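Local coordinates for protein farnesyl pyrophosphate synthase (Pseudomonas aeruginosa, PDB 3ZOU) that catalyses the condensation of geranyl diphosphate with isopentenyl diphosphate to form farnesyl diphosphate, a prenyl transfer that in this family depends on magnesium, at residues 131-134 against 135-139; 219-222 against 223-227; 285-288 against 289-293. All blocks are in the same frame, centred on the assembly; numbering follows the deposited sequence.

Interaction 1 (131-134 against 135-139); sequences NPQE and HAVCL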
loop_
_atom_site.group_PDB
_atom_site.type_symbol
_atom_site.label_atom_id
_atom_site.label_comp_id
_atom_site.label_asym_id
_atom_site.label_seq_id
_atom_site.Cartn_x
_atom_site.Cartn_y
_atom_site.Cartn_z
ATOM N N ASN A 131 -6.494 14.106 -7.664
ATOM C CA ASN A 131 -6.564 14.677 -6.325
ATOM C C ASN A 131 -5.946 16.079 -6.320
ATOM O O ASN A 131 -4.860 16.291 -5.795
ATOM C CB ASN A 131 -5.784 13.766 -5.327
ATOM C CG ASN A 131 -6.073 14.141 -3.869
ATOM O OD1 ASN A 131 -7.155 14.685 -3.543
ATOM N ND2 ASN A 131 -5.099 13.862 -2.970
ATOM N N PRO A 132 -6.690 17.045 -6.911
ATOM C CA PRO A 132 -6.059 18.337 -7.206
ATOM C C PRO A 132 -6.072 19.303 -6.052
ATOM O O PRO A 132 -6.624 20.437 -6.163
ATOM C CB PRO A 132 -6.903 18.862 -8.369
ATOM C CG PRO A 132 -8.221 18.305 -8.150
ATOM C CD PRO A 132 -8.012 16.931 -7.492
ATOM N N GLN A 133 -5.473 18.909 -4.933
ATOM C CA GLN A 133 -5.317 19.762 -3.779
ATOM C C GLN A 133 -4.023 20.460 -3.871
ATOM O O GLN A 133 -3.208 20.092 -4.728
ATOM C CB GLN A 133 -5.375 18.989 -2.439
ATOM C CG GLN A 133 -6.382 17.858 -2.418
ATOM C CD GLN A 133 -7.772 18.184 -2.825
ATOM O OE1 GLN A 133 -8.281 19.269 -2.509
ATOM N NE2 GLN A 133 -8.447 17.228 -3.486
ATOM N N GLU A 134 -3.791 21.421 -2.962
ATOM C CA GLU A 134 -2.460 21.944 -2.800
ATOM C C GLU A 134 -1.530 20.765 -2.408
ATOM O O GLU A 134 -1.924 19.851 -1.729
ATOM C CB GLU A 134 -2.428 22.955 -1.704
ATOM C CG GLU A 134 -3.163 24.229 -2.121
ATOM C CD GLU A 134 -2.254 25.196 -2.866
ATOM O OE1 GLU A 134 -1.051 24.891 -3.037
ATOM O OE2 GLU A 134 -2.753 26.270 -3.286
ATOM N N HIS A 135 -0.293 20.838 -2.859
ATOM C CA HIS A 135 0.633 19.708 -2.692
ATOM C C HIS A 135 0.819 19.320 -1.278
ATOM O O HIS A 135 0.922 18.131 -0.978
ATOM C CB HIS A 135 1.968 19.961 -3.389
ATOM C CG HIS A 135 1.854 19.988 -4.874
ATOM N ND1 HIS A 135 2.845 20.482 -5.703
ATOM C CD2 HIS A 135 0.832 19.640 -5.687
ATOM C CE1 HIS A 135 2.424 20.419 -6.952
ATOM N NE2 HIS A 135 1.210 19.924 -6.967
ATOM N N ALA A 136 0.962 20.270 -0.357
ATOM C CA ALA A 136 1.141 19.916 1.001
ATOM C C ALA A 136 -0.076 19.172 1.573
ATOM O O ALA A 136 0.053 18.358 2.474
ATOM C CB ALA A 136 1.389 21.183 1.809
ATOM N N VAL A 137 -1.256 19.538 1.087
ATOM C CA VAL A 137 -2.499 18.862 1.453
ATOM C C VAL A 137 -2.509 17.423 0.917
ATOM O O VAL A 137 -2.853 16.500 1.667
ATOM C CB VAL A 137 -3.770 19.626 1.042
ATOM C CG1 VAL A 137 -5.002 18.818 1.323
ATOM C CG2 VAL A 137 -3.811 20.964 1.762
ATOM N N CYS A 138 -2.120 17.230 -0.336
ATOM C CA CYS A 138 -2.039 15.844 -0.858
ATOM C C CYS A 138 -1.101 15.018 0.032
ATOM O O CYS A 138 -1.424 13.878 0.359
ATOM C CB CYS A 138 -1.514 15.830 -2.263
ATOM S SG CYS A 138 -2.510 16.730 -3.490
ATOM N N LEU A 139 0.001 15.590 0.437
ATOM C CA LEU A 139 0.991 14.819 1.216
ATOM C C LEU A 139 0.428 14.461 2.604
ATOM O O LEU A 139 0.635 13.361 3.127
ATOM C CB LEU A 139 2.298 15.558 1.312
ATOM C CG LEU A 139 3.115 15.533 0.050
ATOM C CD1 LEU A 139 4.269 16.526 0.110
ATOM C CD2 LEU A 139 3.723 14.159 -0.181
HETATM O O HOH W 1 0.997 23.311 -0.870
HETATM O O HOH W 2 0.394 23.153 -4.457
#
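Gln133 meets the first turn of the following helix through Val137 and Cys138. Its CB touches two atoms of that turn, lying 3.8 Å from Val137 CG1 and about as far from Cys138 SG. One step out, Gln133 CG still grazes both residues. The chain then bends at chi2 (-52°) and turns away from the helix. This bend brings the amide back over the loop, where Gln133 NE2 donates to Asn131 OD1 at 2.9 Å. The acceptor lies close to the Gln133 amide plane, but the donor sits above the carbonyl plane of Asn131. Gln133 NE2 also bonds the backbone oxygen of Arg65, and Asn131 ND2 bonds that of Leu125. The loop is thus tied back to neighbouring parts of the same chain.

Cys138 SG rests against the loop backbone, 3.3 Å from Asn131 O. Pro132 is the centre of an inverse gamma turn, closed by a bond from Gln133 N to Asn131 O.

Glu134 is the N-cap residue of helix 135-149. Its carbonyl accepts the backbone N-H of Cys138 (N to O 3.0 Å). Its carboxylate reaches the helix through water. Water 2 donates to Glu134 OE1 at 2.7 Å and accepts from His135 N at 2.9 Å. Water 1 accepts from Ala136 N and gives Glu134 OE1 a weak second bond. Water 2 also lies over one face of the His135 ring. His135 and Cys138 pack on Leu139 of the second subunit, so this helix start sits at the dimer interface.

The first two N-H groups of the helix therefore each bond a water, one held firmly and the other weakly by the Glu134 carboxylate. The negative charge of Glu134 would probably be favoured beside the positive end of the helix dipole.

Interaction 2 (219-222 against 223-227); sequences FQVQ and DDILD. With MG (magnesium ion), chain F.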
loop_
_atom_site.group_PDB
_atom_site.type_symbol
_atom_site.label_atom_id
_atom_site.label_comp_id
_atom_site.label_asym_id
_atom_site.label_seq_id
_atom_site.Cartn_x
_atom_site.Cartn_y
_atom_site.Cartn_z
ATOM N N PHE A 219 -21.071 2.335 15.907
ATOM C CA PHE A 219 -21.376 1.341 14.978
ATOM C C PHE A 219 -21.160 -0.063 15.537
ATOM O O PHE A 219 -21.996 -0.942 15.348
ATOM C CB PHE A 219 -20.516 1.419 13.740
ATOM C CG PHE A 219 -20.973 0.450 12.705
ATOM C CD1 PHE A 219 -22.185 0.674 12.038
ATOM C CD2 PHE A 219 -20.271 -0.729 12.440
ATOM C CE1 PHE A 219 -22.675 -0.246 11.098
ATOM C CE2 PHE A 219 -20.739 -1.639 11.481
ATOM C CZ PHE A 219 -21.957 -1.400 10.828
ATOM N N GLN A 220 -20.051 -0.225 16.242
ATOM C CA GLN A 220 -19.716 -1.539 16.762
ATOM C C GLN A 220 -20.650 -1.944 17.917
ATOM O O GLN A 220 -21.057 -3.110 18.011
ATOM C CB GLN A 220 -18.258 -1.578 17.215
ATOM C CG GLN A 220 -17.305 -1.401 16.052
ATOM C CD GLN A 220 -17.420 -2.495 15.006
ATOM O OE1 GLN A 220 -17.768 -3.653 15.285
ATOM N NE2 GLN A 220 -17.228 -2.114 13.741
ATOM N N VAL A 221 -20.957 -0.970 18.759
ATOM C CA VAL A 221 -21.907 -1.220 19.879
ATOM C C VAL A 221 -23.262 -1.609 19.327
ATOM O O VAL A 221 -23.885 -2.647 19.735
ATOM C CB VAL A 221 -21.992 -0.016 20.818
ATOM C CG1 VAL A 221 -23.041 -0.290 21.930
ATOM C CG2 VAL A 221 -20.647 0.370 21.409
ATOM N N GLN A 222 -23.787 -0.789 18.397
ATOM C CA GLN A 222 -25.127 -1.113 17.838
ATOM C C GLN A 222 -25.112 -2.439 17.068
ATOM O O GLN A 222 -26.095 -3.197 17.082
ATOM C CB GLN A 222 -25.659 0.054 16.979
ATOM C CG GLN A 222 -27.041 -0.116 16.417
ATOM C CD GLN A 222 -28.108 -0.111 17.519
ATOM O OE1 GLN A 222 -27.811 0.192 18.684
ATOM N NE2 GLN A 222 -29.306 -0.479 17.168
ATOM N N ASP A 223 -24.035 -2.765 16.357
ATOM C CA ASP A 223 -23.993 -4.050 15.648
ATOM C C ASP A 223 -24.127 -5.250 16.611
ATOM O O ASP A 223 -24.857 -6.212 16.295
ATOM C CB ASP A 223 -22.671 -4.245 14.917
ATOM C CG ASP A 223 -22.654 -3.623 13.550
ATOM O OD1 ASP A 223 -23.640 -2.948 13.159
ATOM O OD2 ASP A 223 -21.595 -3.742 12.845
ATOM N N ASP A 224 -23.448 -5.151 17.745
ATOM C CA ASP A 224 -23.471 -6.167 18.787
ATOM C C ASP A 224 -24.896 -6.264 19.328
ATOM O O ASP A 224 -25.416 -7.379 19.560
ATOM C CB ASP A 224 -22.520 -5.902 19.949
ATOM C CG ASP A 224 -21.044 -6.187 19.612
ATOM O OD1 ASP A 224 -20.792 -6.603 18.483
ATOM O OD2 ASP A 224 -20.227 -5.986 20.527
ATOM N N ILE A 225 -25.546 -5.118 19.531
ATOM C CA ILE A 225 -26.884 -5.122 20.082
ATOM C C ILE A 225 -27.813 -5.814 19.114
ATOM O O ILE A 225 -28.610 -6.666 19.529
ATOM C CB ILE A 225 -27.364 -3.709 20.390
ATOM C CG1 ILE A 225 -26.633 -3.141 21.588
ATOM C CG2 ILE A 225 -28.907 -3.684 20.570
ATOM C CD1 ILE A 225 -26.694 -1.656 21.713
ATOM N N LEU A 226 -27.729 -5.482 17.826
ATOM C CA LEU A 226 -28.595 -6.055 16.827
ATOM C C LEU A 226 -28.380 -7.568 16.651
ATOM O O LEU A 226 -29.324 -8.306 16.362
ATOM C CB LEU A 226 -28.430 -5.313 15.496
ATOM C CG LEU A 226 -28.967 -3.892 15.489
ATOM C CD1 LEU A 226 -28.602 -3.190 14.183
ATOM C CD2 LEU A 226 -30.473 -3.860 15.751
ATOM N N ASP A 227 -27.135 -8.014 16.783
ATOM C CA ASP A 227 -26.792 -9.474 16.784
ATOM C C ASP A 227 -27.501 -10.276 17.896
ATOM O O ASP A 227 -27.950 -11.396 17.655
ATOM C CB ASP A 227 -25.300 -9.668 16.944
ATOM C CG ASP A 227 -24.535 -9.438 15.665
ATOM O OD1 ASP A 227 -25.159 -9.214 14.603
ATOM O OD2 ASP A 227 -23.286 -9.468 15.729
HETATM MG MG MG F . -18.883 -6.889 17.564
HETATM O O HOH W 3 -19.424 -5.190 13.654
HETATM O O HOH W 4 -19.017 -4.924 17.238
HETATM O O HOH W 5 -17.802 -6.074 19.607
HETATM O O HOH W 6 -19.937 -7.163 15.612
HETATM O O HOH W 7 -19.197 -8.964 18.046
HETATM O O HOH W 8 -17.292 -7.140 16.512
#
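Phe219 and Asp223 sit one helical turn apart, with Asp223 N bonded to Phe219 O at 2.9 Å. The ring and carboxylate planes are 73° apart. Asp223 OD1 lies over one ring face, offset toward the rim, and forms a salt bridge with Arg294. The other carboxylate oxygen is modelled too close to the ring, so that detail is doubtful.

Gln220 comes next. A bend at chi2 turns its amide back toward the next turn, where OE1 meets two waters beside Asp223 and the magnesium ion. Water 3 joins Gln220 OE1 to Asp223 OD2, donating to each. Water 4 donates to Gln220 OE1 at 2.6 Å and to Gln220 O, and it also binds the magnesium ion. Asp224 OD1 coordinates that metal directly at 2.1 Å. Five waters complete the six ligands, with water 5 at a longer 2.5 Å from the magnesium ion. Asp224 OD2 accepts from water 5 and from Tyr250 N. The run FQVQDDILD matches the second aspartate-rich motif of prenyl synthases, FQxxDDxxD, here at the C-terminal end of helix 202-227.

Val221 faces another way. Its CG1 lies 3.9 Å from Ile225 CD1, with the two side chains side by side. Both pack on helix 256-273.

Gln222 carries its amide across Leu226, with Gln222 NE2 3.8 Å from Leu226 CG. The same nitrogen donates to Arg294 O, while Gln222 O accepts from Leu226 N at 2.9 Å.

Interaction 3 (285-288 against 289-293); sequences RQLA and RYIVE. With 6H6 (3-(2-oxo-1,3-benzoxazol-3(2H)-yl)propanoic acid), chain G.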
loop_
_atom_site.group_PDB
_atom_site.type_symbol
_atom_site.label_atom_id
_atom_site.label_comp_id
_atom_site.label_asym_id
_atom_site.label_seq_id
_atom_site.Cartn_x
_atom_site.Cartn_y
_atom_site.Cartn_z
ATOM N N ARG A 285 -24.315 14.750 11.212
ATOM C CA ARG A 285 -25.213 14.571 12.352
ATOM C C ARG A 285 -26.235 13.460 12.130
ATOM O O ARG A 285 -26.552 12.627 13.014
ATOM C CB ARG A 285 -25.933 15.899 12.669
ATOM C CG ARG A 285 -25.008 17.007 13.085
ATOM C CD ARG A 285 -25.759 18.338 13.246
ATOM N NE ARG A 285 -24.879 19.379 13.752
ATOM C CZ ARG A 285 -24.485 20.469 13.127
ATOM N NH1 ARG A 285 -24.957 20.795 11.943
ATOM N NH2 ARG A 285 -23.615 21.244 13.713
ATOM N N GLN A 286 -26.842 13.481 10.944
ATOM C CA GLN A 286 -27.832 12.483 10.564
ATOM C C GLN A 286 -27.272 11.049 10.549
ATOM O O GLN A 286 -27.947 10.097 10.896
ATOM C CB GLN A 286 -28.474 12.844 9.215
ATOM C CG GLN A 286 -29.356 14.068 9.304
ATOM C CD GLN A 286 -30.051 14.356 7.963
ATOM O OE1 GLN A 286 -30.387 13.420 7.210
ATOM N NE2 GLN A 286 -30.332 15.613 7.701
ATOM N N LEU A 287 -26.045 10.926 10.076
ATOM C CA LEU A 287 -25.376 9.640 10.111
ATOM C C LEU A 287 -25.194 9.141 11.538
ATOM O O LEU A 287 -25.471 7.996 11.782
ATOM C CB LEU A 287 -23.998 9.732 9.405
ATOM C CG LEU A 287 -23.245 8.398 9.441
ATOM C CD1 LEU A 287 -23.897 7.372 8.550
ATOM C CD2 LEU A 287 -21.840 8.710 8.943
ATOM N N ALA A 288 -24.776 9.992 12.421
ATOM C CA ALA A 288 -24.653 9.613 13.830
ATOM C C ALA A 288 -25.927 9.062 14.423
ATOM O O ALA A 288 -25.915 8.043 15.131
ATOM C CB ALA A 288 -24.072 10.708 14.664
ATOM N N ARG A 289 -27.040 9.750 14.109
ATOM C CA ARG A 289 -28.328 9.216 14.566
ATOM C C ARG A 289 -28.701 7.937 13.898
ATOM O O ARG A 289 -29.211 6.978 14.539
ATOM C CB ARG A 289 -29.382 10.307 14.362
ATOM C CG ARG A 289 -29.070 11.555 15.159
ATOM C CD ARG A 289 -30.267 12.503 15.265
ATOM N NE ARG A 289 -29.867 13.750 15.860
ATOM C CZ ARG A 289 -29.622 14.861 15.168
ATOM N NH1 ARG A 289 -29.696 14.867 13.851
ATOM N NH2 ARG A 289 -29.277 15.958 15.809
ATOM N N TYR A 290 -28.525 7.843 12.593
ATOM C CA TYR A 290 -28.859 6.637 11.848
ATOM C C TYR A 290 -28.189 5.381 12.439
ATOM O O TYR A 290 -28.807 4.329 12.556
ATOM C CB TYR A 290 -28.434 6.771 10.386
ATOM C CG TYR A 290 -28.505 5.483 9.643
ATOM C CD1 TYR A 290 -29.715 5.005 9.138
ATOM C CD2 TYR A 290 -27.338 4.729 9.427
ATOM C CE1 TYR A 290 -29.788 3.782 8.476
ATOM C CE2 TYR A 290 -27.419 3.511 8.801
ATOM C CZ TYR A 290 -28.657 3.048 8.345
ATOM O OH TYR A 290 -28.703 1.820 7.668
ATOM N N ILE A 291 -26.911 5.553 12.812
ATOM C CA ILE A 291 -26.119 4.415 13.266
ATOM C C ILE A 291 -26.750 3.736 14.498
ATOM O O ILE A 291 -26.836 2.516 14.559
ATOM C CB ILE A 291 -24.675 4.844 13.582
ATOM C CG1 ILE A 291 -23.898 5.122 12.296
ATOM C CG2 ILE A 291 -23.943 3.787 14.369
ATOM C CD1 ILE A 291 -22.681 5.944 12.516
ATOM N N VAL A 292 -27.277 4.536 15.401
ATOM C CA VAL A 292 -27.855 3.960 16.592
ATOM C C VAL A 292 -29.362 3.713 16.492
ATOM O O VAL A 292 -29.929 3.016 17.329
ATOM C CB VAL A 292 -27.513 4.785 17.850
ATOM C CG1 VAL A 292 -26.013 4.877 17.989
ATOM C CG2 VAL A 292 -28.148 6.198 17.856
ATOM N N GLU A 293 -30.016 4.299 15.491
ATOM C CA GLU A 293 -31.431 4.046 15.291
ATOM C C GLU A 293 -31.757 2.860 14.463
ATOM O O GLU A 293 -32.953 2.423 14.396
ATOM C CB GLU A 293 -32.125 5.296 14.717
ATOM C CG GLU A 293 -32.171 6.496 15.645
ATOM C CD GLU A 293 -32.801 7.720 15.010
ATOM O OE1 GLU A 293 -33.500 7.594 13.931
ATOM O OE2 GLU A 293 -32.550 8.843 15.505
HETATM O O 6H6 G . -30.454 0.342 2.877
HETATM N N1 6H6 G . -28.647 3.484 4.940
HETATM O O1 6H6 G . -30.438 4.924 5.010
HETATM C C2 6H6 G . -29.224 4.664 5.138
HETATM O O2 6H6 G . -28.271 5.561 5.496
HETATM C C3 6H6 G . -27.102 4.902 5.550
HETATM C C4 6H6 G . -25.846 5.367 5.884
HETATM C C5 6H6 G . -24.812 4.438 5.827
HETATM C C6 6H6 G . -25.055 3.118 5.459
HETATM C C7 6H6 G . -26.303 2.646 5.114
HETATM C C8 6H6 G . -27.337 3.568 5.181
HETATM C C9 6H6 G . -29.347 2.290 4.485
HETATM C C10 6H6 G . -29.434 2.485 2.955
HETATM C C11 6H6 G . -29.848 1.212 2.217
HETATM O OXT 6H6 G . -29.587 1.166 0.991
#
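Tyr290 offers one ring face to the bound benzoxazolone fragment, and Leu287 CD1 approaches the same ring obliquely. The fragment's fused rings lie nearly parallel to the phenol. Their O2 sits 3.7 Å above the plane of the Tyr290 ring, over its centre. Tyr290 OH is 3.2 Å from the fragment N1. With Tyr290 CG anti to the backbone N (chi1 169°), the ring leads away from the preceding turn and out to the ligand. The other flat group is the Arg289 guanidinium, which comes back along the helix. Its NH1 is 4.1 Å from Arg285 CB.

Leu287 is the second pocket residue here. Its CD1 touches the fragment's benzo ring at C4, 3.9 Å away. Helix 282-293 is the last helix of this all-alpha prenyl synthase fold. Leu287 and Tyr290 touch Ile3 of helix 3-19, while Ala288 and Ile291 pack on Ile215 of helix 202-227.

Leu287 CG also meets Ile291 CD1 at 4.0 Å, one turn on. Ile291 N donates to Leu287 O at 3.0 Å. In the same pattern, Tyr290 N bonds Gln286 O and Arg289 N bonds Arg285 O.

Interactions 2 and 3 are neighbours, with centres 13 Å apart. Their two helices touch where Gln222 CG lies 3.2 Å from Ile291 O. The Gln220 and Asp224 side of interaction 2 looks to the metal and substrate region. The side chain of Gln220 is about 7 Å from geranyl diphosphate, whose site includes Asp84 and Asp90 with two further magnesium ions. In interaction 3, Leu287 and Tyr290 line the fragment pocket. The side chain of Phe219 is about 7 Å from the bound 6H6 fragment. Interaction 1 stands apart at the dimer interface. Its centre is 37 Å from that of interaction 2, across the chain's centre, and 31 Å from that of interaction 3.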